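Local coordinates for protein yciO (Escherichia coli, PDB 1K7J) that is of unknown cellular role but belongs to the SUA5 (YrdC-like) family and probably binds double-stranded RNA, at residues Ala20-Ile23 / Val24-Gly28; Phe152-Asp156 / Pro157-Lys161; Ile171-Gly174 / Gly175-Gly178. All coordinates share one frame; numbering follows the deposited sequence.

Contact 1 (Ala20-Ile23 / Val24-Gly28)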
loop_
_atom_site.group_PDB
_atom_site.type_symbol
_atom_site.label_atom_id
_atom_site.label_comp_id
_atom_site.label_asym_id
_atom_site.label_seq_id
_atom_site.Cartn_x
_atom_site.Cartn_y
_atom_site.Cartn_z
ATOM N N ALA A 20 9.082 6.028 12.796
ATOM C CA ALA A 20 8.818 5.824 11.376
ATOM C C ALA A 20 7.711 6.770 10.920
ATOM O O ALA A 20 7.807 7.394 9.865
ATOM C CB ALA A 20 8.407 4.375 11.121
ATOM N N VAL A 21 6.661 6.877 11.726
ATOM C CA VAL A 21 5.543 7.752 11.393
ATOM C C VAL A 21 5.977 9.219 11.371
ATOM O O VAL A 21 5.490 10.003 10.556
ATOM C CB VAL A 21 4.372 7.551 12.386
ATOM C CG1 VAL A 21 3.340 8.661 12.224
ATOM C CG2 VAL A 21 3.715 6.199 12.132
ATOM N N GLU A 22 6.895 9.596 12.254
ATOM C CA GLU A 22 7.352 10.978 12.267
ATOM C C GLU A 22 8.101 11.280 10.970
ATOM O O GLU A 22 8.021 12.388 10.439
ATOM C CB GLU A 22 8.250 11.246 13.477
ATOM C CG GLU A 22 8.582 12.718 13.657
ATOM C CD GLU A 22 7.354 13.613 13.546
ATOM O OE1 GLU A 22 6.388 13.409 14.317
ATOM O OE2 GLU A 22 7.353 14.519 12.681
ATOM N N ILE A 23 8.827 10.290 10.461
ATOM C CA ILE A 23 9.554 10.456 9.210
ATOM C C ILE A 23 8.534 10.658 8.087
ATOM O O ILE A 23 8.718 11.506 7.212
ATOM C CB ILE A 23 10.443 9.222 8.924
ATOM C CG1 ILE A 23 11.627 9.222 9.898
ATOM C CG2 ILE A 23 10.917 9.230 7.473
ATOM C CD1 ILE A 23 12.424 7.927 9.930
ATOM N N VAL A 24 7.452 9.884 8.119
ATOM C CA VAL A 24 6.402 10.010 7.113
ATOM C C VAL A 24 5.742 11.391 7.195
ATOM O O VAL A 24 5.515 12.041 6.176
ATOM C CB VAL A 24 5.317 8.913 7.299
ATOM C CG1 VAL A 24 4.103 9.199 6.405
ATOM C CG2 VAL A 24 5.904 7.553 6.962
ATOM N N ARG A 25 5.447 11.842 8.412
ATOM C CA ARG A 25 4.806 13.142 8.600
ATOM C C ARG A 25 5.661 14.298 8.097
ATOM O O ARG A 25 5.134 15.330 7.682
ATOM C CB ARG A 25 4.446 13.344 10.078
ATOM C CG ARG A 25 3.185 12.587 10.479
ATOM C CD ARG A 25 2.932 12.593 11.981
ATOM N NE ARG A 25 1.645 11.974 12.291
ATOM C CZ ARG A 25 1.287 11.530 13.493
ATOM N NH1 ARG A 25 2.120 11.627 14.520
ATOM N NH2 ARG A 25 0.086 10.993 13.668
ATOM N N LYS A 26 6.977 14.120 8.117
ATOM C CA LYS A 26 7.888 15.160 7.653
ATOM C C LYS A 26 8.093 15.116 6.143
ATOM O O LYS A 26 8.914 15.855 5.602
ATOM C CB LYS A 26 9.234 15.041 8.369
ATOM C CG LYS A 26 9.173 15.390 9.847
ATOM C CD LYS A 26 10.535 15.248 10.500
ATOM C CE LYS A 26 10.502 15.686 11.956
ATOM N NZ LYS A 26 10.147 17.129 12.088
ATOM N N GLY A 27 7.349 14.243 5.467
ATOM C CA GLY A 27 7.455 14.144 4.020
ATOM C C GLY A 27 8.432 13.110 3.494
ATOM O O GLY A 27 8.821 13.157 2.325
ATOM N N GLY A 28 8.827 12.167 4.342
ATOM C CA GLY A 28 9.765 11.148 3.910
ATOM C C GLY A 28 9.128 9.983 3.175
ATOM O O GLY A 28 7.917 9.756 3.264
#
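Glu-22 and Lys-26 meet one helical turn apart near the C-terminal end of helix 14-25. The glutamate chain bends at chi2 (47°), which brings its carboxylate across the lysine chain at an oblique angle: OE2 of Glu-22 lies 3.4 Å from CE of Lys-26 and also touches its CG. The charged ends are farther apart, OE2 of Glu-22 standing 3.9 Å from NZ of Lys-26, a long salt bridge; much of the contact is therefore carboxylate against lysine methylenes. Lys-26 is the first residue to leave helical backbone angles. Its N-H still reaches O of Glu-22 at 3.1 Å, though bent to 137°, and makes a weak bond to O of Ile-23.

The carbonyl of Ile-23 is the pivot of the helix end. It accepts a bond from N of Gly-28 at 2.9 Å, while N of Gly-27 bonds to O of Val-24 at 3.0 Å; with Gly-27 at positive phi (93°) as the C' residue, this is a Schellman motif. The chain then passes through Gly-28 toward strand 30-34. The side chain of Ile-23 meets Leu-170 and Ile-30, so this side of the helix end packs on the sheet.

Before the turn the bonding is regular, N of Arg-25 giving to O of Val-21 at 2.8 Å. The Arg-25 chain runs extended back past Val-21, whose CG1 sits over one guanidinium face, displaced toward its rim and 3.7 Å from CZ of Arg-25. NH2 of Arg-25 reaches on to the carbonyl of Leu-136, at the end of helix 127-136.

Contact 2 (Phe152-Asp156 / Pro157-Lys161)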
loop_
_atom_site.group_PDB
_atom_site.type_symbol
_atom_site.label_atom_id
_atom_site.label_comp_id
_atom_site.label_asym_id
_atom_site.label_seq_id
_atom_site.Cartn_x
_atom_site.Cartn_y
_atom_site.Cartn_z
ATOM N N PHE A 152 6.803 -10.119 -9.388
ATOM C CA PHE A 152 7.035 -10.361 -7.968
ATOM C C PHE A 152 7.385 -9.110 -7.186
ATOM O O PHE A 152 7.886 -8.133 -7.741
ATOM C CB PHE A 152 8.171 -11.371 -7.797
ATOM C CG PHE A 152 7.947 -12.669 -8.520
ATOM C CD1 PHE A 152 6.970 -13.561 -8.091
ATOM C CD2 PHE A 152 8.720 -13.003 -9.629
ATOM C CE1 PHE A 152 6.765 -14.772 -8.756
ATOM C CE2 PHE A 152 8.525 -14.210 -10.302
ATOM C CZ PHE A 152 7.544 -15.097 -9.864
ATOM N N THR A 153 7.117 -9.146 -5.885
ATOM C CA THR A 153 7.441 -8.019 -5.019
ATOM C C THR A 153 8.763 -8.329 -4.339
ATOM O O THR A 153 9.143 -9.499 -4.207
ATOM C CB THR A 153 6.396 -7.818 -3.899
ATOM O OG1 THR A 153 6.423 -8.944 -3.011
ATOM C CG2 THR A 153 5.011 -7.661 -4.480
ATOM N N GLU A 154 9.474 -7.287 -3.922
ATOM C CA GLU A 154 10.730 -7.484 -3.214
ATOM C C GLU A 154 10.330 -8.027 -1.848
ATOM O O GLU A 154 9.339 -7.586 -1.260
ATOM C CB GLU A 154 11.491 -6.161 -3.085
ATOM C CG GLU A 154 12.022 -5.657 -4.422
ATOM C CD GLU A 154 12.911 -4.430 -4.297
ATOM O OE1 GLU A 154 14.055 -4.553 -3.807
ATOM O OE2 GLU A 154 12.460 -3.336 -4.695
ATOM N N SER A 155 11.090 -8.992 -1.346
ATOM C CA SER A 155 10.749 -9.621 -0.077
ATOM C C SER A 155 11.894 -9.722 0.921
ATOM O O SER A 155 11.670 -10.059 2.082
ATOM C CB SER A 155 10.206 -11.024 -0.346
ATOM O OG SER A 155 11.191 -11.825 -0.985
ATOM N N ASP A 156 13.111 -9.445 0.459
ATOM C CA ASP A 156 14.312 -9.515 1.290
ATOM C C ASP A 156 14.723 -8.099 1.700
ATOM O O ASP A 156 15.183 -7.316 0.869
ATOM C CB ASP A 156 15.438 -10.169 0.481
ATOM C CG ASP A 156 16.703 -10.379 1.286
ATOM O OD1 ASP A 156 16.996 -9.559 2.180
ATOM O OD2 ASP A 156 17.418 -11.364 1.004
ATOM N N PRO A 157 14.574 -7.757 2.992
ATOM C CA PRO A 157 14.932 -6.421 3.478
ATOM C C PRO A 157 16.389 -6.011 3.263
ATOM O O PRO A 157 16.685 -4.828 3.103
ATOM C CB PRO A 157 14.537 -6.472 4.957
ATOM C CG PRO A 157 14.715 -7.910 5.307
ATOM C CD PRO A 157 14.143 -8.623 4.105
ATOM N N GLU A 158 17.297 -6.979 3.264
ATOM C CA GLU A 158 18.703 -6.666 3.046
ATOM C C GLU A 158 18.938 -6.342 1.571
ATOM O O GLU A 158 19.740 -5.468 1.239
ATOM C CB GLU A 158 19.588 -7.833 3.488
ATOM C CG GLU A 158 19.766 -7.929 4.999
ATOM C CD GLU A 158 20.338 -6.656 5.606
ATOM O OE1 GLU A 158 21.225 -6.039 4.975
ATOM O OE2 GLU A 158 19.912 -6.275 6.717
ATOM N N GLU A 159 18.235 -7.050 0.690
ATOM C CA GLU A 159 18.347 -6.811 -0.744
ATOM C C GLU A 159 17.769 -5.424 -1.019
ATOM O O GLU A 159 18.298 -4.663 -1.829
ATOM C CB GLU A 159 17.567 -7.881 -1.519
ATOM C CG GLU A 159 17.611 -7.764 -3.045
ATOM C CD GLU A 159 16.698 -6.680 -3.597
ATOM O OE1 GLU A 159 15.519 -6.620 -3.184
ATOM O OE2 GLU A 159 17.156 -5.894 -4.456
ATOM N N ILE A 160 16.681 -5.098 -0.326
ATOM C CA ILE A 160 16.034 -3.803 -0.485
ATOM C C ILE A 160 16.982 -2.681 -0.064
ATOM O O ILE A 160 17.069 -1.644 -0.725
ATOM C CB ILE A 160 14.733 -3.737 0.349
ATOM C CG1 ILE A 160 13.703 -4.707 -0.247
ATOM C CG2 ILE A 160 14.194 -2.314 0.378
ATOM C CD1 ILE A 160 12.420 -4.824 0.549
ATOM N N LYS A 161 17.697 -2.899 1.035
ATOM C CA LYS A 161 18.651 -1.914 1.533
ATOM C C LYS A 161 19.749 -1.691 0.493
ATOM O O LYS A 161 20.117 -0.553 0.201
ATOM C CB LYS A 161 19.258 -2.399 2.853
ATOM C CG LYS A 161 20.245 -1.435 3.507
ATOM C CD LYS A 161 20.650 -1.951 4.886
ATOM C CE LYS A 161 21.595 -1.000 5.611
ATOM N NZ LYS A 161 22.939 -0.929 4.973
HETATM O O HOH W 1 14.363 -9.293 -2.763
#
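Asp-156 meets the first turn of helix 157-164 through its side chain and its carbonyl. OD1 accepts two backbone bonds: N of Glu-158 approaches at 2.8 Å, nearly in line with the C-O bond of Asp-156 OD1, and N of Glu-159 comes at 3.2 Å from above the carboxylate plane. With CG anti to the backbone N (chi1 -176°), the carboxylate is folded over these amides. The carbonyl O of Asp-156 takes the next N-H, that of Ile-160, at 2.9 Å.

Among the charged groups, OE1 of Glu-154 and OE1 of Glu-159 are only 2.6 Å apart, their carboxylates turned 48° against each other; one of the two acids probably carries a proton. OE2 of Glu-159 forms a salt bridge with Arg-163, and a water donates to OE1 of Glu-159 at 2.9 Å.

Among the nonpolar contacts, CB of Glu-154 lies 3.9 Å from CG1 of Ile-160, and CB of Asp-156 touches CB of Glu-159. Pro-157, with no N-H to offer, fills the first helical position and packs against His-173 and Tyr-38. Aspartate at the N-cap followed by proline at N1 is a classic helix start.

Contact 3 (Ile171-Gly174 / Gly175-Gly178); sequences IIHG and GYLG
His-173 turns its CG anti to the backbone N (chi1 178°), carrying the imidazole forward along the chain, while Tyr-176 at chi1 -68° sets CG beside its own N and brings its ring round toward the histidine. The two are three residues apart where strand 170-173, an inner parallel strand of the mixed sheet, runs out into the loop that leads on to strand 183-186. The rings meet obliquely, with planes at 79° and centroids 6.0 Å apart; their nearest atoms are NE2 of His-173 and CE1 of Tyr-176, at 4.1 Å.

The backbone between them runs through Gly-174 and Gly-175. Gly-175 combines a positive phi with an extended psi, a backbone conformation that glycine adopts readily. Here the chain passes the imidazole at a slant, ND1 of His-173 lying 3.2 Å from N of Gly-175 and CE1 of His-173 lying 3.7 Å from CA of Gly-175. The hydroxyl of Tyr-38, on strand 37-43, bonds both to N of Gly-174 and to O of Gly-175, bridging the two glycines. Farther along the loop, CD2 of Leu-177 comes to 3.9 Å from O of Gly-174, and Leu-177 also packs on Pro-33.

The His-173 ring also meets that of Tyr-6 on the neighbouring strand 3-6. A single water joins the two aromatic groups of the contact at their polar ends: lying in the imidazole plane, it is 2.9 Å from NE2 of His-173 and 2.8 Å from OH of Tyr-176.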
loop_
_atom_site.group_PDB
_atom_site.type_symbol
_atom_site.label_atom_id
_atom_site.label_comp_id
_atom_site.label_asym_id
_atom_site.label_seq_id
_atom_site.Cartn_x
_atom_site.Cartn_y
_atom_site.Cartn_z
ATOM N N ILE A 171 13.821 2.334 5.815
ATOM C CA ILE A 171 13.488 0.987 5.398
ATOM C C ILE A 171 13.230 0.241 6.693
ATOM O O ILE A 171 14.088 0.205 7.578
ATOM C CB ILE A 171 14.636 0.298 4.645
ATOM C CG1 ILE A 171 14.866 0.993 3.300
ATOM C CG2 ILE A 171 14.299 -1.181 4.434
ATOM C CD1 ILE A 171 16.084 0.491 2.540
ATOM N N ILE A 172 12.031 -0.313 6.821
ATOM C CA ILE A 172 11.683 -1.070 8.011
ATOM C C ILE A 172 11.856 -2.546 7.713
ATOM O O ILE A 172 11.176 -3.096 6.852
ATOM C CB ILE A 172 10.217 -0.828 8.442
ATOM C CG1 ILE A 172 10.037 0.622 8.897
ATOM C CG2 ILE A 172 9.839 -1.785 9.567
ATOM C CD1 ILE A 172 8.590 0.996 9.191
ATOM N N HIS A 173 12.793 -3.171 8.413
ATOM C CA HIS A 173 13.049 -4.594 8.270
ATOM C C HIS A 173 11.966 -5.292 9.086
ATOM O O HIS A 173 11.938 -5.180 10.312
ATOM C CB HIS A 173 14.437 -4.917 8.832
ATOM C CG HIS A 173 14.806 -6.368 8.781
ATOM N ND1 HIS A 173 14.007 -7.361 9.307
ATOM C CD2 HIS A 173 15.920 -6.985 8.319
ATOM C CE1 HIS A 173 14.616 -8.527 9.174
ATOM N NE2 HIS A 173 15.778 -8.327 8.579
ATOM N N GLY A 174 11.063 -5.990 8.403
ATOM C CA GLY A 174 9.996 -6.695 9.087
ATOM C C GLY A 174 10.030 -8.171 8.755
ATOM O O GLY A 174 8.999 -8.843 8.751
ATOM N N GLY A 175 11.226 -8.675 8.468
ATOM C CA GLY A 175 11.379 -10.078 8.139
ATOM C C GLY A 175 11.423 -10.361 6.650
ATOM O O GLY A 175 11.367 -9.451 5.822
ATOM N N TYR A 176 11.535 -11.640 6.315
ATOM C CA TYR A 176 11.581 -12.079 4.929
ATOM C C TYR A 176 10.173 -12.502 4.555
ATOM O O TYR A 176 9.630 -13.463 5.097
ATOM C CB TYR A 176 12.583 -13.227 4.787
ATOM C CG TYR A 176 14.002 -12.756 5.012
ATOM C CD1 TYR A 176 14.431 -12.349 6.276
ATOM C CD2 TYR A 176 14.895 -12.643 3.948
ATOM C CE1 TYR A 176 15.715 -11.834 6.472
ATOM C CE2 TYR A 176 16.180 -12.130 4.133
ATOM C CZ TYR A 176 16.580 -11.726 5.395
ATOM O OH TYR A 176 17.839 -11.194 5.573
ATOM N N LEU A 177 9.580 -11.760 3.628
ATOM C CA LEU A 177 8.207 -11.997 3.220
ATOM C C LEU A 177 8.056 -12.828 1.959
ATOM O O LEU A 177 9.029 -13.339 1.407
ATOM C CB LEU A 177 7.514 -10.646 3.015
ATOM C CG LEU A 177 7.831 -9.583 4.073
ATOM C CD1 LEU A 177 7.121 -8.278 3.736
ATOM C CD2 LEU A 177 7.411 -10.087 5.442
ATOM N N GLY A 178 6.811 -12.968 1.521
ATOM C CA GLY A 178 6.541 -13.695 0.299
ATOM C C GLY A 178 6.757 -12.724 -0.845
ATOM O O GLY A 178 6.800 -11.507 -0.630
HETATM O O HOH W 2 18.310 -9.581 7.874
#

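How the contacts relate
Contacts 1, 2 and 3 follow in that order along one chain and occupy a single YrdC-like family region. Contacts 2 and 3 are neighbours, their centres about 7 Å apart: helix 157-164 starts in one and the strand after it, 170-173, ends in the other. Ser-155 O and Leu-177 N probably share a hydrogen bond, and Pro-157 CD touches Gly-175 O. Contact 1 lies about 19 Å from contact 3 and 21 Å from contact 2, centre to centre. Strand 170-173 nevertheless takes helix 14-25 on Ile-172, through Ala-20, and helix 157-164 on Ile-171 and His-173; as side chains alternate along a strand, the two helices pack on opposite faces.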